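Local coordinates for protein S12 family peptidase (Streptomyces sp. 82F2, PDB 3WWX) that probably hydrolyses amide bonds in a D-stereospecific manner, as a serine-type peptidase of family S12 built on the beta-lactamase fold, at residues L247-R252 and H320-G324; H104-Y109 and H146-P152. Residue numbers count along the deposited sequence, not the author numbering.

In the fold
Penicillin-recognising enzymes combine an antiparallel sheet flanked by helices with a largely helical region, and the two contacts sample one part each. Contact 2 comes first along the chain, joining the loop after helix 98-102 to the loop between helices 136-144 and 160-174. It closes before contact 1 opens, where helix 244-255 lies on strand 320-326, between strands 24-31 and 308-315 of the antiparallel sheet. The centres of contact 1 and contact 2 are about 31 Å apart, on opposite sides of the chain's centre; the nearest atoms of contact 1 and contact 2 are about 11 Å apart. Sharing no helix, strand or sheet, they represent two separate parts of one beta-lactamase-type domain.

Contact 1. Residues L247-R252 and H320-G324; sequences LQTFYR and HSLAG
A helix laid across a sheet can be held by a few polar atoms set into an otherwise close-packed interface, and here Ser321 supplies the central one. Residues 247-252 form part of a regular helix, and residues 320-324 an extended strand; the two axes approach to 7.8 Å with their N-to-C directions at 139°, nearer antiparallel than parallel. The closest backbone register pairs Gln248 with Ser321, CA to CA 5.8 Å. Ser321 adopts the p rotamer and points at the helix. Its OG donates to Gln248 OE1 at 2.6 Å and accepts from Arg252 NH1 at 3.0 Å, so one hydroxyl links two residues a helical turn apart. Gln248 reaches it with chi1 m, chi2 t and chi3 near 81°, while its NE2 turns back to the backbone O of Ser244. Arg252 leaves the helix sideways (chi1 m, chi2 t, chi3 p), bringing its guanidinium edge to the serine. Two residues along the strand, Ala323 faces the helix again: its CB lies 3.8 Å from Leu247 CB and 4.1 Å from Gln248 CG, the small methyl allowing close approach. Leu322, between them, points away and packs on helix 334-343 across the sheet. A central strand sandwiched between helices in this way is characteristic of the alpha/beta part of the beta-lactamase fold.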
loop_
_atom_site.group_PDB
_atom_site.type_symbol
_atom_site.label_atom_id
_atom_site.label_comp_id
_atom_site.label_asym_id
_atom_site.label_seq_id
_atom_site.Cartn_x
_atom_site.Cartn_y
_atom_site.Cartn_z
ATOM N N LEU A 247 -11.147 -3.860 2.882
ATOM C CA LEU A 247 -9.856 -4.340 2.394
ATOM C C LEU A 247 -9.917 -5.827 2.064
ATOM O O LEU A 247 -9.335 -6.273 1.073
ATOM C CB LEU A 247 -8.721 -4.040 3.367
ATOM C CG LEU A 247 -8.290 -2.578 3.434
ATOM C CD1 LEU A 247 -7.206 -2.455 4.486
ATOM C CD2 LEU A 247 -7.808 -2.050 2.099
ATOM N N GLN A 248 -10.632 -6.585 2.893
ATOM C CA GLN A 248 -10.827 -8.000 2.594
ATOM C C GLN A 248 -11.654 -8.183 1.324
ATOM O O GLN A 248 -11.311 -8.994 0.457
ATOM C CB GLN A 248 -11.516 -8.719 3.741
ATOM C CG GLN A 248 -10.698 -8.841 4.986
ATOM C CD GLN A 248 -11.488 -9.550 6.035
ATOM O OE1 GLN A 248 -11.570 -10.787 6.032
ATOM N NE2 GLN A 248 -12.161 -8.793 6.874
ATOM N N THR A 249 -12.742 -7.433 1.195
ATOM C CA THR A 249 -13.570 -7.539 -0.013
ATOM C C THR A 249 -12.726 -7.343 -1.278
ATOM O O THR A 249 -12.823 -8.087 -2.266
ATOM C CB THR A 249 -14.694 -6.505 0.031
ATOM O OG1 THR A 249 -15.468 -6.747 1.213
ATOM C CG2 THR A 249 -15.572 -6.590 -1.219
ATOM N N PHE A 250 -11.864 -6.340 -1.230
ATOM C CA PHE A 250 -11.004 -6.029 -2.355
ATOM C C PHE A 250 -9.992 -7.142 -2.640
ATOM O O PHE A 250 -9.934 -7.659 -3.770
ATOM C CB PHE A 250 -10.264 -4.701 -2.127
ATOM C CG PHE A 250 -9.162 -4.452 -3.140
ATOM C CD1 PHE A 250 -9.464 -4.243 -4.483
ATOM C CD2 PHE A 250 -7.822 -4.437 -2.751
ATOM C CE1 PHE A 250 -8.458 -4.032 -5.403
ATOM C CE2 PHE A 250 -6.819 -4.219 -3.675
ATOM C CZ PHE A 250 -7.146 -4.019 -5.011
ATOM N N TYR A 251 -9.210 -7.553 -1.646
ATOM C CA TYR A 251 -8.178 -8.548 -1.915
ATOM C C TYR A 251 -8.776 -9.917 -2.280
ATOM O O TYR A 251 -8.228 -10.620 -3.134
ATOM C CB TYR A 251 -7.177 -8.654 -0.752
ATOM C CG TYR A 251 -6.125 -7.550 -0.787
ATOM C CD1 TYR A 251 -4.991 -7.664 -1.577
ATOM C CD2 TYR A 251 -6.274 -6.411 -0.027
ATOM C CE1 TYR A 251 -4.036 -6.659 -1.626
ATOM C CE2 TYR A 251 -5.327 -5.384 -0.086
ATOM C CZ TYR A 251 -4.215 -5.531 -0.873
ATOM O OH TYR A 251 -3.311 -4.499 -0.892
ATOM N N ARG A 252 -9.903 -10.278 -1.675
ATOM C CA ARG A 252 -10.587 -11.519 -2.063
ATOM C C ARG A 252 -11.014 -11.439 -3.526
ATOM O O ARG A 252 -10.718 -12.343 -4.308
ATOM C CB ARG A 252 -11.811 -11.772 -1.181
ATOM C CG ARG A 252 -11.490 -12.064 0.290
ATOM C CD ARG A 252 -12.760 -12.154 1.144
ATOM N NE ARG A 252 -13.443 -13.424 0.928
ATOM C CZ ARG A 252 -13.194 -14.538 1.604
ATOM N NH1 ARG A 252 -12.327 -14.548 2.606
ATOM N NH2 ARG A 252 -13.844 -15.646 1.274
ATOM N N HIS A 320 -9.539 -17.150 2.147
ATOM C CA HIS A 320 -9.243 -16.836 3.536
ATOM C C HIS A 320 -8.553 -15.474 3.543
ATOM O O HIS A 320 -7.480 -15.330 2.971
ATOM C CB HIS A 320 -8.329 -17.899 4.147
ATOM C CG HIS A 320 -7.996 -17.667 5.588
ATOM N ND1 HIS A 320 -7.119 -18.473 6.287
ATOM C CD2 HIS A 320 -8.426 -16.728 6.464
ATOM C CE1 HIS A 320 -7.013 -18.028 7.523
ATOM N NE2 HIS A 320 -7.794 -16.973 7.660
ATOM N N SER A 321 -9.198 -14.499 4.174
ATOM C CA SER A 321 -8.693 -13.122 4.206
ATOM C C SER A 321 -8.516 -12.575 5.622
ATOM O O SER A 321 -9.126 -13.051 6.587
ATOM C CB SER A 321 -9.647 -12.217 3.432
ATOM O OG SER A 321 -10.953 -12.296 3.947
ATOM N N LEU A 322 -7.698 -11.522 5.693
ATOM C CA LEU A 322 -7.391 -10.817 6.928
ATOM C C LEU A 322 -7.045 -9.379 6.578
ATOM O O LEU A 322 -6.352 -9.137 5.596
ATOM C CB LEU A 322 -6.192 -11.474 7.594
ATOM C CG LEU A 322 -5.525 -10.744 8.782
ATOM C CD1 LEU A 322 -6.409 -10.724 10.011
ATOM C CD2 LEU A 322 -4.151 -11.379 9.108
ATOM N N ALA A 323 -7.486 -8.431 7.391
ATOM C CA ALA A 323 -7.002 -7.045 7.259
ATOM C C ALA A 323 -7.042 -6.410 8.619
ATOM O O ALA A 323 -7.844 -6.789 9.465
ATOM C CB ALA A 323 -7.848 -6.251 6.268
ATOM N N GLY A 324 -6.174 -5.441 8.853
ATOM C CA GLY A 324 -6.174 -4.779 10.148
ATOM C C GLY A 324 -5.239 -3.601 10.218
ATOM O O GLY A 324 -4.560 -3.263 9.252
#

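Contact 2. Residues H104-Y109 and H146-P152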
loop_
_atom_site.group_PDB
_atom_site.type_symbol
_atom_site.label_atom_id
_atom_site.label_comp_id
_atom_site.label_asym_id
_atom_site.label_seq_id
_atom_site.Cartn_x
_atom_site.Cartn_y
_atom_site.Cartn_z
ATOM N N HIS A 104 8.893 -2.583 -8.687
ATOM C CA HIS A 104 10.036 -1.934 -8.034
ATOM C C HIS A 104 11.390 -2.445 -8.529
ATOM O O HIS A 104 12.363 -2.457 -7.778
ATOM C CB HIS A 104 9.961 -2.047 -6.507
ATOM C CG HIS A 104 8.727 -1.447 -5.914
ATOM N ND1 HIS A 104 8.488 -0.088 -5.878
ATOM C CD2 HIS A 104 7.659 -2.031 -5.334
ATOM C CE1 HIS A 104 7.327 0.132 -5.298
ATOM N NE2 HIS A 104 6.798 -1.034 -4.958
ATOM N N THR A 105 11.463 -2.801 -9.808
ATOM C CA THR A 105 12.766 -3.122 -10.406
ATOM C C THR A 105 13.261 -2.002 -11.315
ATOM O O THR A 105 14.261 -2.172 -12.022
ATOM C CB THR A 105 12.728 -4.458 -11.165
ATOM O OG1 THR A 105 11.796 -4.395 -12.256
ATOM C CG2 THR A 105 12.360 -5.595 -10.210
ATOM N N SER A 106 12.582 -0.849 -11.295
ATOM C CA SER A 106 13.008 0.311 -12.081
ATOM C C SER A 106 14.336 0.909 -11.629
ATOM O O SER A 106 15.085 1.428 -12.465
ATOM C CB SER A 106 11.948 1.403 -12.007
ATOM O OG SER A 106 11.928 1.890 -10.675
ATOM N N GLY A 107 14.619 0.866 -10.333
ATOM C CA GLY A 107 15.786 1.530 -9.767
ATOM C C GLY A 107 15.565 3.002 -9.454
ATOM O O GLY A 107 16.498 3.691 -9.042
ATOM N N ILE A 108 14.349 3.502 -9.648
ATOM C CA ILE A 108 14.100 4.935 -9.483
ATOM C C ILE A 108 14.151 5.342 -8.000
ATOM O O ILE A 108 13.533 4.744 -7.133
ATOM C CB ILE A 108 12.737 5.330 -10.098
ATOM C CG1 ILE A 108 12.699 5.045 -11.608
ATOM C CG2 ILE A 108 12.405 6.774 -9.774
ATOM C CD1 ILE A 108 11.362 5.275 -12.241
ATOM N N TYR A 109 14.921 6.378 -7.710
ATOM C CA TYR A 109 15.063 6.933 -6.379
ATOM C C TYR A 109 13.696 7.201 -5.770
ATOM O O TYR A 109 12.846 7.820 -6.406
ATOM C CB TYR A 109 15.860 8.240 -6.478
ATOM C CG TYR A 109 16.222 8.867 -5.167
ATOM C CD1 TYR A 109 15.291 9.567 -4.416
ATOM C CD2 TYR A 109 17.531 8.784 -4.676
ATOM C CE1 TYR A 109 15.634 10.133 -3.196
ATOM C CE2 TYR A 109 17.876 9.359 -3.460
ATOM C CZ TYR A 109 16.909 10.017 -2.724
ATOM O OH TYR A 109 17.233 10.617 -1.520
ATOM N N HIS A 146 18.394 13.164 -7.989
ATOM C CA HIS A 146 19.288 12.139 -7.486
ATOM C C HIS A 146 19.572 11.057 -8.503
ATOM O O HIS A 146 18.827 10.880 -9.460
ATOM C CB HIS A 146 18.647 11.466 -6.275
ATOM C CG HIS A 146 18.302 12.412 -5.176
ATOM N ND1 HIS A 146 19.272 13.046 -4.423
ATOM C CD2 HIS A 146 17.114 12.874 -4.724
ATOM C CE1 HIS A 146 18.690 13.829 -3.532
ATOM N NE2 HIS A 146 17.377 13.734 -3.686
ATOM N N GLU A 147 20.651 10.312 -8.269
ATOM C CA GLU A 147 20.987 9.168 -9.094
ATOM C C GLU A 147 20.051 8.009 -8.786
ATOM O O GLU A 147 19.619 7.850 -7.665
ATOM C CB GLU A 147 22.431 8.741 -8.804
ATOM C CG GLU A 147 23.018 7.761 -9.789
ATOM C CD GLU A 147 24.516 7.529 -9.579
ATOM O OE1 GLU A 147 24.985 7.513 -8.411
ATOM O OE2 GLU A 147 25.218 7.356 -10.596
ATOM N N PRO A 148 19.764 7.168 -9.777
ATOM C CA PRO A 148 19.024 5.936 -9.485
ATOM C C PRO A 148 19.735 5.049 -8.488
ATOM O O PRO A 148 20.948 5.137 -8.307
ATOM C CB PRO A 148 18.990 5.227 -10.847
ATOM C CG PRO A 148 19.200 6.286 -11.840
ATOM C CD PRO A 148 20.114 7.274 -11.203
ATOM N N ASP A 149 18.990 4.155 -7.853
ATOM C CA ASP A 149 19.596 3.123 -7.003
ATOM C C ASP A 149 20.369 2.072 -7.806
ATOM O O ASP A 149 21.359 1.523 -7.313
ATOM C CB ASP A 149 18.512 2.453 -6.147
ATOM C CG ASP A 149 17.972 3.359 -5.076
ATOM O OD1 ASP A 149 18.756 3.999 -4.359
ATOM O OD2 ASP A 149 16.735 3.436 -4.966
ATOM N N PHE A 150 19.891 1.771 -9.006
ATOM C CA PHE A 150 20.515 0.766 -9.848
ATOM C C PHE A 150 19.989 0.896 -11.268
ATOM O O PHE A 150 19.016 1.613 -11.526
ATOM C CB PHE A 150 20.303 -0.649 -9.277
ATOM C CG PHE A 150 18.878 -0.981 -8.969
ATOM C CD1 PHE A 150 18.043 -1.431 -9.967
ATOM C CD2 PHE A 150 18.385 -0.873 -7.678
ATOM C CE1 PHE A 150 16.748 -1.753 -9.701
ATOM C CE2 PHE A 150 17.075 -1.198 -7.404
ATOM C CZ PHE A 150 16.264 -1.632 -8.414
ATOM N N THR A 151 20.653 0.209 -12.199
ATOM C CA THR A 151 20.259 0.204 -13.596
ATOM C C THR A 151 18.948 -0.566 -13.723
ATOM O O THR A 151 18.751 -1.570 -13.042
ATOM C CB THR A 151 21.358 -0.451 -14.487
ATOM O OG1 THR A 151 21.481 -1.833 -14.158
ATOM C CG2 THR A 151 22.682 0.201 -14.259
ATOM N N PRO A 152 18.045 -0.097 -14.590
ATOM C CA PRO A 152 16.733 -0.747 -14.659
ATOM C C PRO A 152 16.812 -2.252 -14.847
ATOM O O PRO A 152 17.577 -2.732 -15.685
ATOM C CB PRO A 152 16.081 -0.065 -15.855
ATOM C CG PRO A 152 16.683 1.307 -15.856
ATOM C CD PRO A 152 18.118 1.089 -15.458
HETATM O O HOH W 1 17.076 3.283 -12.917
HETATM O O HOH W 2 14.628 2.323 -6.326
#
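Irregular loops can still pack tightly when backbone polar groups and aromatic rings share the interface. His104 is the C-prime residue of the Schellman motif ending helix 98-102; its ring stacks on Tyr158 and bonds Asn162. Thr105 O lies 3.4 Å from Phe150 CE1, at the ring edge. Ser106 OG accepts from Ile108 N (3.1 Å), an ST turn, and is hydrogen-bonded to Asn162 OD1, while water 1 donates to Ser106 O and Phe150 O. Tyr158, within a Tyr-Ser-Asn sequence, matches the YxN motif of class C beta-lactamases and S12 peptidases, so His104 probably lies behind an active-site element. At Gly107 any CB would clash with Phe150 O; its CA sits 3.5 Å from the Phe150 ring centroid, a CH-pi contact, and its O accepts from Asp149 N (2.8 Å). The Ile108 CA-to-CB bond points away, its side chain packing on Leu165 and Met144. Tyr109 makes an offset stack on His146, centroids 4.1 Å apart and planes at 17°; His146 NE2 bonds Asp114.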